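Long-range contacts in DNA damage response protein Rtt109, putative (Neosartorya fumigata, PDB 5ZB9), which probably transfers acetyl groups from acetyl-CoA to lysines of histones, histone H3 among them: residues R26-A31 against A417-E422; E77-G82 against F90-D95. One frame throughout, in Å; residues are numbered along the deposited sequence.

Contact 1 of 2, residues R26-A31 against A417-E422; sequences RHISSA and AVLSEE
The carbonyl oxygen of S29 takes the shortest bond of this contact. L419 N reaches S29 O at 2.7 Å, and the N-H runs nearly straight at the oxygen (165°). The same oxygen also receives a CA-H...O contact from V418 CA at 3.3 Å. The N-H of the same residue, S29 N, donates to A417 O at 2.9 Å. A third bond, from A417 N to H27 O, is long and weak. I28 thus pairs with A417 and S29 with V418 in parallel register, and S29 bonds to the residues on both sides of V418.

Successive side chains fall on alternate faces of the sheet. I28, A417 and L419 share one face. The I28 chain crosses that of L419 obliquely, and their CD1 methyls meet at 4.0 Å. The other branch of I28, CG2, lies beside the backbone N and faces A417 CB at 4.2 Å. Y424 and A427 of helix 421-432 and V453 of helix 439-457 also touch I28, and helix 439-457 reaches A417 through A457. This face is therefore covered by both helices.

S29 and V418 share the other face. S29 OG stands between the backbone N and the carbonyl carbon (chi1 72°). From there it lies 3.9 Å from V418 CG2, and its polar partner is G415 N. S30, back on the face of I28, bonds through OG to N54 N of strand 50-61, the neighbour of strand 22-35 on its other side. Just after L419, S420 caps helix 421-432 through a bond from its OG to D423 N. The contact is a short parallel beta pairing that brings a late piece of the chain onto strand 22-35 and leads directly into an N-capped helix packed on the sheet.

Contact 2 of 2, residues E77-G82 against F90-D95; sequences EVLVYG and FVSKAD
E77-G82 and F90-D95 are antiparallel strands of one beta hairpin, with an angle of 152° between their directions. L79 and F90 form a hydrogen-bonded pair: L79 N donates to F90 O at 2.7 Å and F90 N to L79 O at 2.8 Å. V78 and V91 follow as a non-hydrogen-bonded pair. The register then shifts by one residue. S92 and K93 both face E77, which makes a classic beta bulge. E77 O takes S92 N at 3.0 Å and, weakly, K93 N, while E77 N donates to K93 O at 2.8 Å.

The bulge brings two polar side chains to one carboxylate oxygen. E77 CG is anti to the backbone N (chi1 -177°), and the chain runs on extended beside that of K93. S92 OG donates to E77 OE2 at 2.7 Å, from the anti side and 23° out of the carboxylate plane. K93 NZ makes a weaker salt bridge to the same OE2 at 3.2 Å. The other oxygen, OE1, bonds to Y424 OH. K93 also makes a cation-pi contact with Y146.

L79 and F90 lie side by side on the same face as E77. L79 CD1 comes to the edge of the F90 ring, 4.1 Å from CD2. F90 CB in turn sits at the edge of the Y81 ring, 4.1 Å from CE1. The F90 ring stacks on F259. V78 and V91 point to the other face, where helix 111-127 covers them through F119, L123 and L120.

A94, next after the bulge, belongs to the CoA-binding site, which holds no CoA in this chain. E77 is buried, and the lysine, the serine and the tyrosine hydroxyl around it would help to stabilise a negative charge on its carboxylate.

Both contacts belong to the same mixed sheet, with centres about 13 Å apart and nearest atoms about 7 Å apart, so they do not touch. Strand 50-61 lies between strands 22-35 and 71-82 and joins them. Along the chain, strand 22-35 comes first, then the hairpin of contact 2, and residues 417-422 close contact 1 much later. Contact 2 is local, whereas contact 1 spans 386 residues. Y424 of helix 421-432 reaches both I28 and E77, and F119 of helix 111-127 meets both H27 and V78. The hairpin borders the CoA site, while contact 1 ties a late segment to the sheet away from it.

Contact 1 of 2, residues R26-A31 against A417-E422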
loop_
_atom_site.group_PDB
_atom_site.type_symbol
_atom_site.label_atom_id
_atom_site.label_comp_id
_atom_site.label_asym_id
_atom_site.label_seq_id
_atom_site.Cartn_x
_atom_site.Cartn_y
_atom_site.Cartn_z
ATOM N N ARG A 26 7.895 -15.349 -6.366
ATOM C CA ARG A 26 6.752 -16.146 -5.971
ATOM C C ARG A 26 5.678 -15.194 -5.465
ATOM O O ARG A 26 5.830 -14.518 -4.446
ATOM C CB ARG A 26 7.137 -17.186 -4.915
ATOM C CG ARG A 26 8.120 -18.228 -5.449
ATOM C CD ARG A 26 8.604 -19.223 -4.390
ATOM N NE ARG A 26 9.442 -20.262 -4.987
ATOM C CZ ARG A 26 10.766 -20.189 -5.099
ATOM N NH1 ARG A 26 11.419 -19.131 -4.641
ATOM N NH2 ARG A 26 11.441 -21.178 -5.667
ATOM N N HIS A 27 4.602 -15.121 -6.226
ATOM C CA HIS A 27 3.487 -14.270 -5.913
ATOM C C HIS A 27 2.334 -15.160 -5.456
ATOM O O HIS A 27 1.800 -15.945 -6.233
ATOM C CB HIS A 27 3.122 -13.439 -7.148
ATOM C CG HIS A 27 1.847 -12.668 -7.017
ATOM N ND1 HIS A 27 1.165 -12.180 -8.110
ATOM C CD2 HIS A 27 1.128 -12.301 -5.931
ATOM C CE1 HIS A 27 0.079 -11.547 -7.704
ATOM N NE2 HIS A 27 0.032 -11.609 -6.385
ATOM N N ILE A 28 1.962 -15.074 -4.188
ATOM C CA ILE A 28 0.824 -15.854 -3.746
ATOM C C ILE A 28 -0.280 -14.899 -3.341
ATOM O O ILE A 28 -0.016 -13.792 -2.889
ATOM C CB ILE A 28 1.182 -16.820 -2.587
ATOM C CG1 ILE A 28 1.590 -16.057 -1.336
ATOM C CG2 ILE A 28 2.307 -17.777 -3.005
ATOM C CD1 ILE A 28 1.866 -16.969 -0.170
ATOM N N SER A 29 -1.522 -15.313 -3.544
ATOM C CA SER A 29 -2.649 -14.464 -3.200
ATOM C C SER A 29 -3.792 -15.278 -2.623
ATOM O O SER A 29 -3.767 -16.508 -2.648
ATOM C CB SER A 29 -3.127 -13.675 -4.423
ATOM O OG SER A 29 -3.785 -14.507 -5.361
ATOM N N SER A 30 -4.787 -14.586 -2.085
ATOM C CA SER A 30 -5.993 -15.246 -1.600
ATOM C C SER A 30 -7.188 -14.680 -2.354
ATOM O O SER A 30 -7.121 -13.578 -2.892
ATOM C CB SER A 30 -6.148 -15.060 -0.090
ATOM O OG SER A 30 -6.279 -13.690 0.239
ATOM N N ALA A 31 -8.278 -15.431 -2.420
ATOM C CA ALA A 31 -9.435 -14.956 -3.166
ATOM C C ALA A 31 -10.108 -13.887 -2.340
ATOM O O ALA A 31 -9.989 -13.902 -1.112
ATOM C CB ALA A 31 -10.394 -16.093 -3.476
ATOM N N ALA A 417 0.035 -18.804 -7.099
ATOM C CA ALA A 417 -0.814 -19.670 -6.296
ATOM C C ALA A 417 -1.909 -18.873 -5.606
ATOM O O ALA A 417 -1.641 -17.896 -4.904
ATOM C CB ALA A 417 0.013 -20.420 -5.266
ATOM N N VAL A 418 -3.147 -19.285 -5.823
ATOM C CA VAL A 418 -4.266 -18.731 -5.085
ATOM C C VAL A 418 -4.579 -19.649 -3.915
ATOM O O VAL A 418 -5.023 -20.775 -4.108
ATOM C CB VAL A 418 -5.499 -18.569 -5.973
ATOM C CG1 VAL A 418 -6.658 -18.021 -5.162
ATOM C CG2 VAL A 418 -5.175 -17.662 -7.164
ATOM N N LEU A 419 -4.322 -19.172 -2.704
ATOM C CA LEU A 419 -4.534 -19.971 -1.510
ATOM C C LEU A 419 -5.812 -19.577 -0.794
ATOM O O LEU A 419 -6.296 -18.451 -0.932
ATOM C CB LEU A 419 -3.355 -19.833 -0.553
ATOM C CG LEU A 419 -2.014 -20.166 -1.180
ATOM C CD1 LEU A 419 -0.879 -19.927 -0.187
ATOM C CD2 LEU A 419 -2.026 -21.606 -1.670
ATOM N N SER A 420 -6.357 -20.516 -0.031
ATOM C CA SER A 420 -7.443 -20.208 0.883
ATOM C C SER A 420 -6.937 -19.200 1.908
ATOM O O SER A 420 -5.726 -19.083 2.131
ATOM C CB SER A 420 -7.947 -21.473 1.579
ATOM O OG SER A 420 -6.963 -21.988 2.471
ATOM N N GLU A 421 -7.859 -18.475 2.527
ATOM C CA GLU A 421 -7.504 -17.557 3.597
ATOM C C GLU A 421 -6.622 -18.231 4.648
ATOM O O GLU A 421 -5.629 -17.658 5.107
ATOM C CB GLU A 421 -8.764 -17.001 4.246
ATOM C CG GLU A 421 -8.503 -16.083 5.417
ATOM C CD GLU A 421 -9.670 -15.153 5.674
ATOM O OE1 GLU A 421 -10.401 -14.852 4.703
ATOM O OE2 GLU A 421 -9.858 -14.729 6.837
ATOM N N GLU A 422 -6.984 -19.460 4.998
ATOM C CA GLU A 422 -6.254 -20.248 5.982
ATOM C C GLU A 422 -4.833 -20.588 5.518
ATOM O O GLU A 422 -3.867 -20.423 6.270
ATOM C CB GLU A 422 -7.032 -21.532 6.293
ATOM C CG GLU A 422 -6.332 -22.481 7.255
ATOM C CD GLU A 422 -7.032 -23.830 7.365
ATOM O OE1 GLU A 422 -7.214 -24.313 8.506
ATOM O OE2 GLU A 422 -7.389 -24.410 6.312
#

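Contact 2 of 2, residues E77-G82 against F90-D95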
loop_
_atom_site.group_PDB
_atom_site.type_symbol
_atom_site.label_atom_id
_atom_site.label_comp_id
_atom_site.label_asym_id
_atom_site.label_seq_id
_atom_site.Cartn_x
_atom_site.Cartn_y
_atom_site.Cartn_z
ATOM N N GLU A 77 3.946 -7.401 1.101
ATOM C CA GLU A 77 2.542 -7.779 1.164
ATOM C C GLU A 77 1.672 -6.590 0.807
ATOM O O GLU A 77 1.893 -5.480 1.284
ATOM C CB GLU A 77 2.156 -8.306 2.546
ATOM C CG GLU A 77 0.703 -8.783 2.610
ATOM C CD GLU A 77 0.304 -9.337 3.974
ATOM O OE1 GLU A 77 -0.102 -10.519 4.043
ATOM O OE2 GLU A 77 0.380 -8.590 4.974
ATOM N N VAL A 78 0.684 -6.833 -0.043
ATOM C CA VAL A 78 -0.242 -5.792 -0.451
ATOM C C VAL A 78 -1.676 -6.269 -0.301
ATOM O O VAL A 78 -2.020 -7.339 -0.791
ATOM C CB VAL A 78 -0.016 -5.380 -1.901
ATOM C CG1 VAL A 78 -0.932 -4.238 -2.254
ATOM C CG2 VAL A 78 1.447 -5.007 -2.135
ATOM N N LEU A 79 -2.505 -5.482 0.381
ATOM C CA LEU A 79 -3.915 -5.812 0.539
ATOM C C LEU A 79 -4.766 -4.996 -0.424
ATOM O O LEU A 79 -4.658 -3.765 -0.471
ATOM C CB LEU A 79 -4.367 -5.562 1.975
ATOM C CG LEU A 79 -3.439 -6.060 3.086
ATOM C CD1 LEU A 79 -3.974 -5.619 4.447
ATOM C CD2 LEU A 79 -3.268 -7.571 3.028
ATOM N N VAL A 80 -5.608 -5.675 -1.198
ATOM C CA VAL A 80 -6.517 -4.986 -2.106
ATOM C C VAL A 80 -7.928 -5.033 -1.547
ATOM O O VAL A 80 -8.502 -6.107 -1.390
ATOM C CB VAL A 80 -6.510 -5.600 -3.525
ATOM C CG1 VAL A 80 -7.377 -4.774 -4.468
ATOM C CG2 VAL A 80 -5.094 -5.696 -4.064
ATOM N N TYR A 81 -8.471 -3.863 -1.225
ATOM C CA TYR A 81 -9.846 -3.739 -0.748
ATOM C C TYR A 81 -10.757 -3.291 -1.879
ATOM O O TYR A 81 -10.349 -2.517 -2.743
ATOM C CB TYR A 81 -9.948 -2.740 0.403
ATOM C CG TYR A 81 -9.111 -3.063 1.620
ATOM C CD1 TYR A 81 -7.805 -2.595 1.739
ATOM C CD2 TYR A 81 -9.631 -3.812 2.664
ATOM C CE1 TYR A 81 -7.049 -2.878 2.855
ATOM C CE2 TYR A 81 -8.876 -4.102 3.784
ATOM C CZ TYR A 81 -7.590 -3.635 3.875
ATOM O OH TYR A 81 -6.845 -3.925 4.993
ATOM N N GLY A 82 -11.992 -3.774 -1.868
ATOM C CA GLY A 82 -12.981 -3.340 -2.834
ATOM C C GLY A 82 -14.321 -3.033 -2.197
ATOM O O GLY A 82 -14.833 -3.811 -1.397
ATOM N N PHE A 90 -3.385 -1.326 -0.617
ATOM C CA PHE A 90 -2.661 -0.937 0.586
ATOM C C PHE A 90 -1.453 -1.820 0.838
ATOM O O PHE A 90 -1.569 -3.046 0.859
ATOM C CB PHE A 90 -3.589 -0.984 1.806
ATOM C CG PHE A 90 -2.882 -0.759 3.110
ATOM C CD1 PHE A 90 -2.444 0.507 3.463
ATOM C CD2 PHE A 90 -2.655 -1.811 3.982
ATOM C CE1 PHE A 90 -1.785 0.720 4.672
ATOM C CE2 PHE A 90 -2.000 -1.605 5.188
ATOM C CZ PHE A 90 -1.564 -0.337 5.533
ATOM N N VAL A 91 -0.297 -1.192 1.034
ATOM C CA VAL A 91 0.923 -1.923 1.364
ATOM C C VAL A 91 0.949 -2.198 2.865
ATOM O O VAL A 91 0.953 -1.263 3.663
ATOM C CB VAL A 91 2.186 -1.139 0.965
ATOM C CG1 VAL A 91 3.435 -1.978 1.208
ATOM C CG2 VAL A 91 2.093 -0.682 -0.485
ATOM N N SER A 92 0.952 -3.467 3.254
ATOM C CA SER A 92 0.910 -3.797 4.668
ATOM C C SER A 92 2.283 -4.162 5.201
ATOM O O SER A 92 2.583 -3.914 6.364
ATOM C CB SER A 92 -0.071 -4.937 4.929
ATOM O OG SER A 92 0.242 -6.064 4.134
ATOM N N LYS A 93 3.122 -4.735 4.345
ATOM C CA LYS A 93 4.446 -5.206 4.755
ATOM C C LYS A 93 5.459 -5.047 3.632
ATOM O O LYS A 93 5.141 -5.252 2.458
ATOM C CB LYS A 93 4.394 -6.685 5.181
ATOM C CG LYS A 93 3.582 -6.974 6.430
ATOM C CD LYS A 93 3.227 -8.460 6.548
ATOM C CE LYS A 93 2.246 -8.683 7.694
ATOM N NZ LYS A 93 1.528 -9.982 7.601
ATOM N N ALA A 94 6.685 -4.705 3.995
ATOM C CA ALA A 94 7.775 -4.641 3.033
ATOM C C ALA A 94 9.090 -4.682 3.780
ATOM O O ALA A 94 9.406 -3.769 4.535
ATOM C CB ALA A 94 7.683 -3.391 2.181
ATOM N N ASP A 95 9.849 -5.753 3.586
ATOM C CA ASP A 95 11.129 -5.896 4.259
ATOM C C ASP A 95 12.146 -6.519 3.328
ATOM O O ASP A 95 11.786 -7.168 2.349
ATOM C CB ASP A 95 10.985 -6.744 5.525
ATOM C CG ASP A 95 11.930 -6.298 6.640
ATOM O OD1 ASP A 95 12.776 -5.405 6.395
ATOM O OD2 ASP A 95 11.822 -6.846 7.762
#